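Local coordinates for protein vinylacetyl-CoA Delta-isomerase (Nitrosopumilus maritimus SCM1, PDB 6VJR) that binds FAD, a [4Fe-4S] cluster and iron, and probably dehydrates 4-hydroxybutyryl-CoA and isomerises vinylacetyl-CoA, at residues V302-A307 with L427-T432; L387-S393 with R421-R426; L110-E116 with M280-R284; R128-F132 with W266-F270. Residues are numbered along the deposited sequence.

Interaction 1: V302-A307 with L427-T432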
loop_
_atom_site.group_PDB
_atom_site.type_symbol
_atom_site.label_atom_id
_atom_site.label_comp_id
_atom_site.label_asym_id
_atom_site.label_seq_id
_atom_site.Cartn_x
_atom_site.Cartn_y
_atom_site.Cartn_z
ATOM N N VAL A 302 -11.124 -20.075 -2.050
ATOM C CA VAL A 302 -12.556 -20.044 -2.369
ATOM C C VAL A 302 -12.945 -18.685 -2.964
ATOM O O VAL A 302 -13.630 -18.641 -3.975
ATOM C CB VAL A 302 -13.401 -20.392 -1.127
ATOM C CG1 VAL A 302 -14.883 -20.170 -1.386
ATOM C CG2 VAL A 302 -13.144 -21.801 -0.630
ATOM N N LEU A 303 -12.543 -17.583 -2.328
ATOM C CA LEU A 303 -12.902 -16.244 -2.779
ATOM C C LEU A 303 -12.337 -15.955 -4.169
ATOM O O LEU A 303 -12.970 -15.360 -5.018
ATOM C CB LEU A 303 -12.520 -15.256 -1.695
ATOM C CG LEU A 303 -13.029 -13.836 -1.944
ATOM C CD1 LEU A 303 -14.476 -13.765 -2.240
ATOM C CD2 LEU A 303 -12.691 -12.995 -0.699
ATOM N N ILE A 304 -11.098 -16.392 -4.401
ATOM C CA ILE A 304 -10.461 -16.239 -5.701
ATOM C C ILE A 304 -11.273 -17.008 -6.750
ATOM O O ILE A 304 -11.606 -16.525 -7.831
ATOM C CB ILE A 304 -9.009 -16.710 -5.642
ATOM C CG1 ILE A 304 -8.156 -15.789 -4.800
ATOM C CG2 ILE A 304 -8.465 -16.916 -7.051
ATOM C CD1 ILE A 304 -6.818 -16.381 -4.417
ATOM N N GLY A 305 -11.639 -18.242 -6.405
ATOM C CA GLY A 305 -12.471 -19.045 -7.265
ATOM C C GLY A 305 -13.826 -18.380 -7.556
ATOM O O GLY A 305 -14.325 -18.465 -8.680
ATOM N N ALA A 306 -14.437 -17.754 -6.545
ATOM C CA ALA A 306 -15.697 -17.071 -6.747
ATOM C C ALA A 306 -15.528 -15.883 -7.686
ATOM O O ALA A 306 -16.366 -15.689 -8.573
ATOM C CB ALA A 306 -16.269 -16.662 -5.446
ATOM N N ALA A 307 -14.454 -15.098 -7.493
ATOM C CA ALA A 307 -14.216 -13.945 -8.348
ATOM C C ALA A 307 -14.005 -14.419 -9.807
ATOM O O ALA A 307 -14.515 -13.841 -10.765
ATOM C CB ALA A 307 -13.014 -13.211 -7.810
ATOM N N LEU A 427 -22.272 -15.808 -2.650
ATOM C CA LEU A 427 -21.077 -16.315 -2.003
ATOM C C LEU A 427 -20.079 -15.182 -1.724
ATOM O O LEU A 427 -19.528 -15.071 -0.603
ATOM C CB LEU A 427 -20.470 -17.509 -2.717
ATOM C CG LEU A 427 -19.247 -18.112 -2.036
ATOM C CD1 LEU A 427 -19.553 -18.665 -0.658
ATOM C CD2 LEU A 427 -18.645 -19.173 -2.926
ATOM N N ILE A 428 -19.844 -14.344 -2.738
ATOM C CA ILE A 428 -18.932 -13.203 -2.578
ATOM C C ILE A 428 -19.444 -12.252 -1.497
ATOM O O ILE A 428 -18.673 -11.835 -0.633
ATOM C CB ILE A 428 -18.664 -12.501 -3.918
ATOM C CG1 ILE A 428 -17.986 -13.453 -4.889
ATOM C CG2 ILE A 428 -17.794 -11.273 -3.686
ATOM C CD1 ILE A 428 -17.881 -12.939 -6.320
ATOM N N GLU A 429 -20.739 -11.929 -1.519
ATOM C CA GLU A 429 -21.325 -11.089 -0.479
ATOM C C GLU A 429 -21.112 -11.692 0.916
ATOM O O GLU A 429 -20.719 -11.027 1.863
ATOM C CB GLU A 429 -22.809 -10.871 -0.779
ATOM C CG GLU A 429 -23.494 -9.890 0.159
ATOM C CD GLU A 429 -25.036 -9.963 0.215
ATOM O OE1 GLU A 429 -25.606 -11.011 -0.199
ATOM O OE2 GLU A 429 -25.694 -8.984 0.660
ATOM N N ASN A 430 -21.347 -12.996 1.026
ATOM C CA ASN A 430 -21.231 -13.697 2.289
ATOM C C ASN A 430 -19.826 -13.621 2.875
ATOM O O ASN A 430 -19.667 -13.520 4.082
ATOM C CB ASN A 430 -21.638 -15.155 2.073
ATOM C CG ASN A 430 -21.321 -16.109 3.198
ATOM O OD1 ASN A 430 -21.973 -16.125 4.253
ATOM N ND2 ASN A 430 -20.277 -16.877 3.003
ATOM N N MET A 431 -18.821 -13.706 2.021
ATOM C CA MET A 431 -17.434 -13.714 2.473
ATOM C C MET A 431 -16.847 -12.312 2.667
ATOM O O MET A 431 -15.815 -12.194 3.338
ATOM C CB MET A 431 -16.571 -14.514 1.507
ATOM C CG MET A 431 -16.965 -15.975 1.495
ATOM S SD MET A 431 -15.889 -17.012 0.500
ATOM C CE MET A 431 -14.491 -17.100 1.638
ATOM N N THR A 432 -17.449 -11.267 2.082
ATOM C CA THR A 432 -16.882 -9.909 2.155
ATOM C C THR A 432 -17.693 -8.945 3.016
ATOM O O THR A 432 -17.123 -7.993 3.536
ATOM C CB THR A 432 -16.687 -9.403 0.725
ATOM O OG1 THR A 432 -17.930 -9.213 0.062
ATOM C CG2 THR A 432 -15.765 -10.308 -0.074
#

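Interaction 2: L387-S393 with R421-R426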
loop_
_atom_site.group_PDB
_atom_site.type_symbol
_atom_site.label_atom_id
_atom_site.label_comp_id
_atom_site.label_asym_id
_atom_site.label_seq_id
_atom_site.Cartn_x
_atom_site.Cartn_y
_atom_site.Cartn_z
ATOM N N LEU A 387 -23.991 -5.835 -8.644
ATOM C CA LEU A 387 -25.038 -6.777 -8.249
ATOM C C LEU A 387 -24.652 -7.540 -6.983
ATOM O O LEU A 387 -25.514 -8.055 -6.304
ATOM C CB LEU A 387 -25.282 -7.703 -9.440
ATOM C CG LEU A 387 -26.662 -8.283 -9.660
ATOM C CD1 LEU A 387 -27.768 -7.260 -9.624
ATOM C CD2 LEU A 387 -26.606 -9.076 -10.942
ATOM N N VAL A 388 -23.370 -7.555 -6.616
ATOM C CA VAL A 388 -22.932 -8.180 -5.379
ATOM C C VAL A 388 -23.650 -7.574 -4.169
ATOM O O VAL A 388 -23.851 -8.272 -3.179
ATOM C CB VAL A 388 -21.388 -8.225 -5.300
ATOM C CG1 VAL A 388 -20.783 -6.877 -4.958
ATOM C CG2 VAL A 388 -20.887 -9.297 -4.342
ATOM N N VAL A 389 -24.067 -6.284 -4.248
ATOM C CA VAL A 389 -24.802 -5.653 -3.180
ATOM C C VAL A 389 -26.219 -5.229 -3.556
ATOM O O VAL A 389 -26.913 -4.778 -2.669
ATOM C CB VAL A 389 -24.025 -4.477 -2.564
ATOM C CG1 VAL A 389 -22.773 -4.965 -1.836
ATOM C CG2 VAL A 389 -23.714 -3.361 -3.570
ATOM N N THR A 390 -26.633 -5.312 -4.809
ATOM C CA THR A 390 -27.969 -4.879 -5.142
ATOM C C THR A 390 -28.881 -6.018 -5.595
ATOM O O THR A 390 -30.013 -5.784 -6.000
ATOM C CB THR A 390 -27.951 -3.799 -6.226
ATOM O OG1 THR A 390 -27.628 -4.367 -7.495
ATOM C CG2 THR A 390 -27.035 -2.621 -5.944
ATOM N N LEU A 391 -28.418 -7.258 -5.515
ATOM C CA LEU A 391 -29.211 -8.366 -6.016
ATOM C C LEU A 391 -30.525 -8.540 -5.235
ATOM O O LEU A 391 -30.538 -8.548 -3.990
ATOM C CB LEU A 391 -28.356 -9.602 -5.773
ATOM C CG LEU A 391 -28.852 -10.880 -6.438
ATOM C CD1 LEU A 391 -28.824 -10.779 -7.966
ATOM C CD2 LEU A 391 -27.991 -12.015 -5.966
ATOM N N PRO A 392 -31.671 -8.709 -5.916
ATOM C CA PRO A 392 -32.926 -9.032 -5.225
ATOM C C PRO A 392 -32.889 -10.399 -4.521
ATOM O O PRO A 392 -32.026 -11.250 -4.821
ATOM C CB PRO A 392 -33.958 -8.993 -6.320
ATOM C CG PRO A 392 -33.351 -8.040 -7.361
ATOM C CD PRO A 392 -31.874 -8.394 -7.336
ATOM N N SER A 393 -33.803 -10.568 -3.569
ATOM C CA SER A 393 -33.897 -11.780 -2.769
ATOM C C SER A 393 -34.288 -13.001 -3.602
ATOM O O SER A 393 -34.897 -12.907 -4.667
ATOM C CB SER A 393 -34.926 -11.596 -1.660
ATOM O OG SER A 393 -36.270 -11.715 -2.136
ATOM N N ARG A 421 -25.388 -17.514 -11.471
ATOM C CA ARG A 421 -24.808 -16.197 -11.302
ATOM C C ARG A 421 -25.230 -15.576 -9.972
ATOM O O ARG A 421 -24.404 -15.013 -9.265
ATOM C CB ARG A 421 -25.158 -15.368 -12.517
ATOM C CG ARG A 421 -24.510 -14.002 -12.575
ATOM C CD ARG A 421 -24.644 -13.384 -13.966
ATOM N NE ARG A 421 -24.020 -12.057 -14.033
ATOM C CZ ARG A 421 -24.624 -10.865 -14.000
ATOM N NH1 ARG A 421 -25.945 -10.791 -13.984
ATOM N NH2 ARG A 421 -23.878 -9.771 -13.893
ATOM N N MET A 422 -26.503 -15.707 -9.624
ATOM C CA MET A 422 -26.979 -15.268 -8.321
ATOM C C MET A 422 -26.242 -15.964 -7.179
ATOM O O MET A 422 -25.840 -15.319 -6.211
ATOM C CB MET A 422 -28.488 -15.437 -8.165
ATOM C CG MET A 422 -29.241 -14.619 -9.149
ATOM S SD MET A 422 -31.038 -14.717 -9.034
ATOM C CE MET A 422 -31.149 -14.771 -7.241
ATOM N N ARG A 423 -26.104 -17.281 -7.258
ATOM C CA ARG A 423 -25.474 -18.011 -6.176
ATOM C C ARG A 423 -24.028 -17.549 -5.952
ATOM O O ARG A 423 -23.583 -17.411 -4.818
ATOM C CB ARG A 423 -25.500 -19.519 -6.472
ATOM C CG ARG A 423 -26.849 -20.156 -6.216
ATOM C CD ARG A 423 -26.895 -21.591 -6.728
ATOM N NE ARG A 423 -28.124 -22.298 -6.406
ATOM C CZ ARG A 423 -28.470 -22.705 -5.201
ATOM N NH1 ARG A 423 -27.599 -22.719 -4.212
ATOM N NH2 ARG A 423 -29.671 -23.222 -5.025
ATOM N N ILE A 424 -23.277 -17.345 -7.043
ATOM C CA ILE A 424 -21.873 -16.996 -6.876
ATOM C C ILE A 424 -21.762 -15.565 -6.314
ATOM O O ILE A 424 -20.923 -15.292 -5.463
ATOM C CB ILE A 424 -21.018 -17.227 -8.133
ATOM C CG1 ILE A 424 -19.558 -17.415 -7.717
ATOM C CG2 ILE A 424 -21.197 -16.124 -9.169
ATOM C CD1 ILE A 424 -19.286 -18.777 -7.104
ATOM N N LEU A 425 -22.626 -14.647 -6.745
ATOM C CA LEU A 425 -22.654 -13.308 -6.171
ATOM C C LEU A 425 -22.943 -13.330 -4.669
ATOM O O LEU A 425 -22.276 -12.632 -3.892
ATOM C CB LEU A 425 -23.640 -12.413 -6.921
ATOM C CG LEU A 425 -23.256 -12.034 -8.358
ATOM C CD1 LEU A 425 -24.450 -11.566 -9.124
ATOM C CD2 LEU A 425 -22.206 -10.945 -8.323
ATOM N N ARG A 426 -23.914 -14.150 -4.266
ATOM C CA ARG A 426 -24.227 -14.308 -2.834
ATOM C C ARG A 426 -23.025 -14.860 -2.061
ATOM O O ARG A 426 -22.802 -14.487 -0.924
ATOM C CB ARG A 426 -25.481 -15.160 -2.611
ATOM C CG ARG A 426 -26.743 -14.397 -3.019
ATOM C CD ARG A 426 -26.987 -13.205 -2.121
ATOM N NE ARG A 426 -28.347 -12.722 -2.321
ATOM C CZ ARG A 426 -28.689 -11.410 -2.369
ATOM N NH1 ARG A 426 -27.845 -10.514 -1.916
ATOM N NH2 ARG A 426 -29.899 -11.064 -2.783
HETATM O O HOH W 1 -27.777 -7.703 -2.485
#

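Interaction 3: L110-E116 with M280-R284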
loop_
_atom_site.group_PDB
_atom_site.type_symbol
_atom_site.label_atom_id
_atom_site.label_comp_id
_atom_site.label_asym_id
_atom_site.label_seq_id
_atom_site.Cartn_x
_atom_site.Cartn_y
_atom_site.Cartn_z
ATOM N N LEU A 110 -0.216 -25.690 26.342
ATOM C CA LEU A 110 -0.283 -26.207 27.710
ATOM C C LEU A 110 0.685 -27.346 27.948
ATOM O O LEU A 110 1.183 -27.477 29.059
ATOM C CB LEU A 110 -1.691 -26.631 28.049
ATOM C CG LEU A 110 -2.639 -25.492 28.361
ATOM C CD1 LEU A 110 -4.069 -25.987 28.292
ATOM C CD2 LEU A 110 -2.323 -24.855 29.720
ATOM N N HIS A 111 0.973 -28.142 26.917
ATOM C CA HIS A 111 1.841 -29.286 27.126
ATOM C C HIS A 111 3.215 -28.822 27.619
ATOM O O HIS A 111 3.727 -29.309 28.632
ATOM C CB HIS A 111 1.949 -30.086 25.830
ATOM C CG HIS A 111 2.666 -31.370 25.963
ATOM N ND1 HIS A 111 4.040 -31.429 25.988
ATOM C CD2 HIS A 111 2.223 -32.648 26.087
ATOM C CE1 HIS A 111 4.405 -32.722 26.085
ATOM N NE2 HIS A 111 3.324 -33.479 26.152
ATOM N N SER A 112 3.791 -27.814 26.952
ATOM C CA SER A 112 5.098 -27.303 27.349
ATOM C C SER A 112 5.020 -26.442 28.612
ATOM O O SER A 112 5.909 -26.499 29.447
ATOM C CB SER A 112 5.784 -26.556 26.228
ATOM O OG SER A 112 5.107 -25.362 25.879
ATOM N N THR A 113 3.973 -25.627 28.751
ATOM C CA THR A 113 3.892 -24.688 29.859
ATOM C C THR A 113 3.722 -25.452 31.179
ATOM O O THR A 113 4.392 -25.151 32.163
ATOM C CB THR A 113 2.767 -23.688 29.639
ATOM O OG1 THR A 113 2.970 -22.999 28.407
ATOM C CG2 THR A 113 2.758 -22.689 30.781
ATOM N N THR A 114 2.815 -26.439 31.238
ATOM C CA THR A 114 2.587 -27.201 32.475
ATOM C C THR A 114 3.875 -27.878 32.941
ATOM O O THR A 114 4.140 -27.954 34.144
ATOM C CB THR A 114 1.469 -28.223 32.313
ATOM O OG1 THR A 114 1.736 -29.051 31.186
ATOM C CG2 THR A 114 0.100 -27.569 32.247
ATOM N N PHE A 115 4.647 -28.417 31.992
ATOM C CA PHE A 115 5.917 -29.049 32.291
ATOM C C PHE A 115 6.841 -28.088 33.037
ATOM O O PHE A 115 7.477 -28.464 34.035
ATOM C CB PHE A 115 6.535 -29.571 30.990
ATOM C CG PHE A 115 7.827 -30.340 31.211
ATOM C CD1 PHE A 115 9.029 -29.673 31.375
ATOM C CD2 PHE A 115 7.844 -31.726 31.195
ATOM C CE1 PHE A 115 10.205 -30.365 31.498
ATOM C CE2 PHE A 115 9.028 -32.417 31.353
ATOM C CZ PHE A 115 10.204 -31.736 31.507
ATOM N N GLU A 116 6.876 -26.832 32.562
ATOM C CA GLU A 116 7.779 -25.838 33.112
ATOM C C GLU A 116 7.283 -25.325 34.459
ATOM O O GLU A 116 8.113 -25.067 35.311
ATOM C CB GLU A 116 8.094 -24.739 32.107
ATOM C CG GLU A 116 8.967 -25.310 30.986
ATOM C CD GLU A 116 9.451 -24.352 29.913
ATOM O OE1 GLU A 116 10.082 -23.355 30.331
ATOM O OE2 GLU A 116 9.260 -24.631 28.701
ATOM N N MET A 280 4.021 -16.906 29.770
ATOM C CA MET A 280 4.528 -18.025 28.969
ATOM C C MET A 280 3.394 -18.714 28.187
ATOM O O MET A 280 3.502 -18.995 26.978
ATOM C CB MET A 280 5.230 -19.052 29.856
ATOM C CG MET A 280 5.739 -20.241 29.107
ATOM S SD MET A 280 6.521 -21.508 30.131
ATOM C CE MET A 280 8.013 -20.668 30.683
ATOM N N LEU A 281 2.272 -18.951 28.879
ATOM C CA LEU A 281 1.157 -19.642 28.256
ATOM C C LEU A 281 0.607 -18.771 27.132
ATOM O O LEU A 281 0.301 -19.270 26.060
ATOM C CB LEU A 281 0.071 -19.982 29.264
ATOM C CG LEU A 281 -1.156 -20.670 28.673
ATOM C CD1 LEU A 281 -0.752 -21.981 28.010
ATOM C CD2 LEU A 281 -2.160 -20.876 29.802
ATOM N N VAL A 282 0.387 -17.486 27.397
ATOM C CA VAL A 282 -0.148 -16.615 26.339
ATOM C C VAL A 282 0.785 -16.544 25.125
ATOM O O VAL A 282 0.354 -16.598 23.973
ATOM C CB VAL A 282 -0.415 -15.224 26.907
ATOM C CG1 VAL A 282 -0.820 -14.228 25.847
ATOM C CG2 VAL A 282 -1.456 -15.234 28.021
ATOM N N GLU A 283 2.086 -16.381 25.401
ATOM C CA GLU A 283 3.103 -16.332 24.360
ATOM C C GLU A 283 3.062 -17.576 23.489
ATOM O O GLU A 283 3.096 -17.491 22.271
ATOM C CB GLU A 283 4.493 -16.155 24.953
ATOM C CG GLU A 283 5.598 -16.030 23.917
ATOM C CD GLU A 283 6.930 -15.556 24.506
ATOM O OE1 GLU A 283 7.668 -14.790 23.864
ATOM O OE2 GLU A 283 7.226 -15.894 25.653
ATOM N N ARG A 284 3.046 -18.747 24.125
ATOM C CA ARG A 284 3.070 -19.959 23.345
ATOM C C ARG A 284 1.770 -20.273 22.626
ATOM O O ARG A 284 1.808 -20.723 21.481
ATOM C CB ARG A 284 3.567 -21.096 24.224
ATOM C CG ARG A 284 4.980 -20.875 24.731
ATOM C CD ARG A 284 5.522 -22.074 25.428
ATOM N NE ARG A 284 6.843 -21.730 25.939
ATOM C CZ ARG A 284 7.550 -22.469 26.743
ATOM N NH1 ARG A 284 7.106 -23.652 27.077
ATOM N NH2 ARG A 284 8.709 -22.027 27.185
#

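Interaction 4: R128-F132 with W266-F270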
loop_
_atom_site.group_PDB
_atom_site.type_symbol
_atom_site.label_atom_id
_atom_site.label_comp_id
_atom_site.label_asym_id
_atom_site.label_seq_id
_atom_site.Cartn_x
_atom_site.Cartn_y
_atom_site.Cartn_z
ATOM N N ARG A 128 -1.504 -34.178 35.308
ATOM C CA ARG A 128 -2.928 -33.935 35.152
ATOM C C ARG A 128 -3.258 -33.679 33.684
ATOM O O ARG A 128 -4.217 -34.254 33.141
ATOM C CB ARG A 128 -3.341 -32.745 36.010
ATOM C CG ARG A 128 -3.292 -32.995 37.502
ATOM C CD ARG A 128 -3.603 -31.662 38.140
ATOM N NE ARG A 128 -3.548 -31.747 39.596
ATOM C CZ ARG A 128 -3.694 -30.724 40.422
ATOM N NH1 ARG A 128 -3.571 -30.861 41.743
ATOM N NH2 ARG A 128 -3.967 -29.565 39.945
ATOM N N PHE A 129 -2.489 -32.775 33.049
ATOM C CA PHE A 129 -2.750 -32.438 31.673
ATOM C C PHE A 129 -2.634 -33.648 30.739
ATOM O O PHE A 129 -3.486 -33.837 29.873
ATOM C CB PHE A 129 -1.880 -31.243 31.274
ATOM C CG PHE A 129 -2.173 -30.852 29.840
ATOM C CD1 PHE A 129 -3.387 -30.284 29.479
ATOM C CD2 PHE A 129 -1.254 -31.098 28.837
ATOM C CE1 PHE A 129 -3.641 -29.986 28.157
ATOM C CE2 PHE A 129 -1.503 -30.736 27.524
ATOM C CZ PHE A 129 -2.698 -30.212 27.189
ATOM N N LEU A 130 -1.616 -34.478 30.902
ATOM C CA LEU A 130 -1.488 -35.652 30.053
ATOM C C LEU A 130 -2.673 -36.613 30.211
ATOM O O LEU A 130 -3.115 -37.231 29.220
ATOM C CB LEU A 130 -0.163 -36.373 30.317
ATOM C CG LEU A 130 1.096 -35.628 29.876
ATOM C CD1 LEU A 130 2.320 -36.409 30.262
ATOM C CD2 LEU A 130 1.055 -35.352 28.361
ATOM N N GLU A 131 -3.177 -36.782 31.445
ATOM C CA GLU A 131 -4.348 -37.629 31.626
ATOM C C GLU A 131 -5.542 -37.033 30.881
ATOM O O GLU A 131 -6.357 -37.771 30.331
ATOM C CB GLU A 131 -4.678 -37.876 33.096
ATOM C CG GLU A 131 -3.591 -38.643 33.824
ATOM C CD GLU A 131 -3.541 -40.112 33.468
ATOM O OE1 GLU A 131 -2.540 -40.687 33.895
ATOM O OE2 GLU A 131 -4.455 -40.700 32.835
ATOM N N PHE A 132 -5.625 -35.696 30.844
ATOM C CA PHE A 132 -6.693 -35.057 30.097
ATOM C C PHE A 132 -6.542 -35.327 28.596
ATOM O O PHE A 132 -7.512 -35.651 27.909
ATOM C CB PHE A 132 -6.726 -33.562 30.436
ATOM C CG PHE A 132 -7.760 -32.811 29.613
ATOM C CD1 PHE A 132 -9.087 -32.833 30.004
ATOM C CD2 PHE A 132 -7.420 -32.089 28.480
ATOM C CE1 PHE A 132 -10.046 -32.130 29.301
ATOM C CE2 PHE A 132 -8.406 -31.429 27.742
ATOM C CZ PHE A 132 -9.714 -31.459 28.150
ATOM N N TRP A 266 -9.628 -30.842 41.042
ATOM C CA TRP A 266 -8.182 -30.728 40.942
ATOM C C TRP A 266 -7.626 -31.395 39.691
ATOM O O TRP A 266 -6.662 -30.910 39.115
ATOM C CB TRP A 266 -7.526 -31.295 42.205
ATOM C CG TRP A 266 -7.789 -30.450 43.412
ATOM C CD1 TRP A 266 -8.323 -30.867 44.593
ATOM C CD2 TRP A 266 -7.542 -29.033 43.556
ATOM N NE1 TRP A 266 -8.418 -29.817 45.458
ATOM C CE2 TRP A 266 -7.953 -28.683 44.861
ATOM C CE3 TRP A 266 -7.012 -28.039 42.734
ATOM C CZ2 TRP A 266 -7.858 -27.390 45.357
ATOM C CZ3 TRP A 266 -6.896 -26.758 43.236
ATOM C CH2 TRP A 266 -7.320 -26.444 44.525
ATOM N N ASP A 267 -8.197 -32.528 39.273
ATOM C CA ASP A 267 -7.600 -33.250 38.162
ATOM C C ASP A 267 -7.732 -32.491 36.842
ATOM O O ASP A 267 -7.099 -32.863 35.862
ATOM C CB ASP A 267 -8.220 -34.619 37.958
ATOM C CG ASP A 267 -9.736 -34.626 37.858
ATOM O OD1 ASP A 267 -10.401 -34.648 38.903
ATOM O OD2 ASP A 267 -10.244 -34.598 36.746
ATOM N N LYS A 268 -8.566 -31.458 36.804
ATOM C CA LYS A 268 -8.762 -30.673 35.595
ATOM C C LYS A 268 -8.163 -29.278 35.751
ATOM O O LYS A 268 -8.418 -28.410 34.914
ATOM C CB LYS A 268 -10.254 -30.616 35.235
ATOM C CG LYS A 268 -10.946 -31.927 34.932
ATOM C CD LYS A 268 -10.524 -32.568 33.634
ATOM C CE LYS A 268 -11.275 -33.799 33.270
ATOM N NZ LYS A 268 -10.905 -34.880 34.158
ATOM N N VAL A 269 -7.402 -29.049 36.836
ATOM C CA VAL A 269 -6.746 -27.758 37.069
ATOM C C VAL A 269 -5.275 -27.856 36.633
ATOM O O VAL A 269 -4.525 -28.690 37.140
ATOM C CB VAL A 269 -6.858 -27.340 38.545
ATOM C CG1 VAL A 269 -5.972 -26.168 38.922
ATOM C CG2 VAL A 269 -8.297 -27.073 38.948
ATOM N N PHE A 270 -4.878 -27.000 35.683
ATOM C CA PHE A 270 -3.560 -27.063 35.077
ATOM C C PHE A 270 -2.664 -25.875 35.457
ATOM O O PHE A 270 -1.524 -25.790 34.993
ATOM C CB PHE A 270 -3.680 -27.238 33.565
ATOM C CG PHE A 270 -4.629 -28.323 33.079
ATOM C CD1 PHE A 270 -4.642 -29.573 33.691
ATOM C CD2 PHE A 270 -5.504 -28.095 32.026
ATOM C CE1 PHE A 270 -5.515 -30.556 33.270
ATOM C CE2 PHE A 270 -6.356 -29.097 31.600
ATOM C CZ PHE A 270 -6.353 -30.323 32.217
HETATM O O HOH W 2 -6.338 -35.109 34.701
#

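Interaction 1: V302-A307 with L427-T432
Leu303 gives up the most surface in this contact, 74 Å², although its CA-to-CB bond points sideways. Its t, p rotamer carries the end of the side chain across to residues 427-432, where CD2 lies 4.1 Å from Thr432 CG2 and CD1 4.4 Å from Ile428 CG2, while CB stands 4.3 Å from Met431 CE. Met431 answers from the other helix: it is directed at residues 302-307, and its SD rests 3.8 Å from Val302 CG1. The two helical segments run roughly antiparallel, at 144° with their axes 10.1 Å apart, in the C-terminal region assigned to the acyl-CoA dehydrogenase clan. Here helices 295-314 and 418-432 pack as members of an all-helical bundle, with helix 372-384 also touching Leu303. Ile428 fills the space over the small Ala306, its CG1 3.7 Å from Ala306 CB, and this pair marks the closest backbone approach, with CA atoms 6.5 Å apart. All the cross-segment contacts are van der Waals. Thr432 OG1 bonds back to Ile428 O at 2.8 Å and is also hydrogen-bonded to Gln381 NE2. Ala471 of the second subunit packs on both Ala306 and Leu427.

Interaction 2: L387-S393 with R421-R426
A short, weakly bonded helical turn at residues 387-390 and the loop after it lie against one flank of helix 418-432, within the helical C-terminal region of the acyl-CoA dehydrogenase clan. The turn directly follows Gly386 of the FAD site, and its Val389 touches a bound FAD. Ser393 closes the loop as the N-cap of the next helix, its OG also hydrogen-bonded to Asp396.

The apolar part centres on Leu391 and Leu425, both directed at the opposite segment. Leu391 CD1 sits 4.0 Å from Met422 CG, and its CD2 is 4.5 Å from Leu425 CB. Leu425 also receives the turn: its CD1 is 3.8 Å from Leu387 CD2 and its CD2 4.1 Å from Val388 CB. Val388 and Leu425 have CA atoms only 5.2 Å apart, so the backbones come close here.

Leu387 CD2 also meets Arg421 NH1 at 3.6 Å; that nitrogen is hydrogen-bonded to Leu410 O.

The polar part belongs to Arg426, which forms salt bridges with Asp244 and Glu429. Its guanidinium passes beside the loop, with Leu391 CB over one face, and NH2 donates to Leu391 O at 2.9 Å. Water 1 completes the link, accepting from Arg426 NH1 at 2.9 Å and donating to Leu391 O at 3.3 Å.

Interaction 3: L110-E116 with M280-R284
Arg284 supplies the donors of this contact. Its NH1 gives one hydrogen bond to Ser112 OG and another to Glu116 OE2, each 2.9 Å long, and its NH2 reaches the same Glu116 OE2 at 3.1 Å, completing a salt bridge. Both acceptors lie near the guanidinium plane, one helical turn apart on residues 110-116. Ser112 OG also has a weak bond to Ser109 O. Thr113 OG1 is occupied within its own helix by Ser109 O, so it meets Leu281 CA at 3.8 Å as a packing neighbour. Glu116 OE1 lies 3.4 Å from Met280 CE, a contact without hydrogen bonding. On the buried side, Leu110 CD2 and Leu281 CD1 touch at 3.7 Å, and Val214 packs on both leucines. The arrangement is an antiparallel helix pair, with segment axes 9.4 Å apart at 159°, apolar on one flank and salt-bridged on the other. It joins helix 101-121 of the N-terminal family region to helix 278-292 of the C-terminal one, beside FAD-binding Met147.

Interaction 4: R128-F132 with W266-F270
The guanidinium of Arg128 lies close to two backbone carbonyls but is hydrogen-bonded to one of them. Trp266 O sits over its face, 3.1 Å from Arg128 NH2, at an angle too poor for a bond, whereas Val269 O lies near the guanidinium plane and accepts from NH2 at 3.0 Å. The extended Arg128 side chain thereby lies along residues 266-270, which cover 112 Å² of the residue. A second polar link is made by water 2, which donates to Arg128 O at 2.8 Å and to Asp267 O at 2.6 Å. Beyond these, the contact is aromatic. Phe129, Phe132 and Phe270 form a cluster in which the edge of Phe129 meets the face of Phe270, a T-shaped pair with centroids 5.3 Å apart and planes at 83°. Phe132 approaches more obliquely, its CB 3.7 Å from Phe270 CZ, and its CD1 is 3.9 Å from Lys268 CD. The residues come from helix 125-139 and from a 3-10 turn leading into strand 269-272, an outermost strand, within this chain, of a four-strand sheet. Phe129 also packs against helix 101-121, while Phe132 and Phe270 lie on Ala216 of strand 213-218, next in that sheet.

In the fold
The four contacts form two pairs on opposite sides of the chain's centre. Interactions 1 and 2 share helix 418-432, have centres 11 Å apart and touch through Ile428 and Val388. Interactions 3 and 4, centres 14 Å apart, meet where Phe129 packs on Leu110 and His111. Between interactions 1 and 3 the centres are 38 Å apart, yet their helices 278-292 and 295-314 are consecutive, and His289 of the iron site and Cys295 of the cluster lie along them. The side chain of Met431 is about 11 Å from the iron-sulfur cluster. A bound FAD lies about 5 Å from the Arg421 side chain in interaction 2, whereas on the other side the nearest FAD stays about 11 Å from the Leu281 side chain.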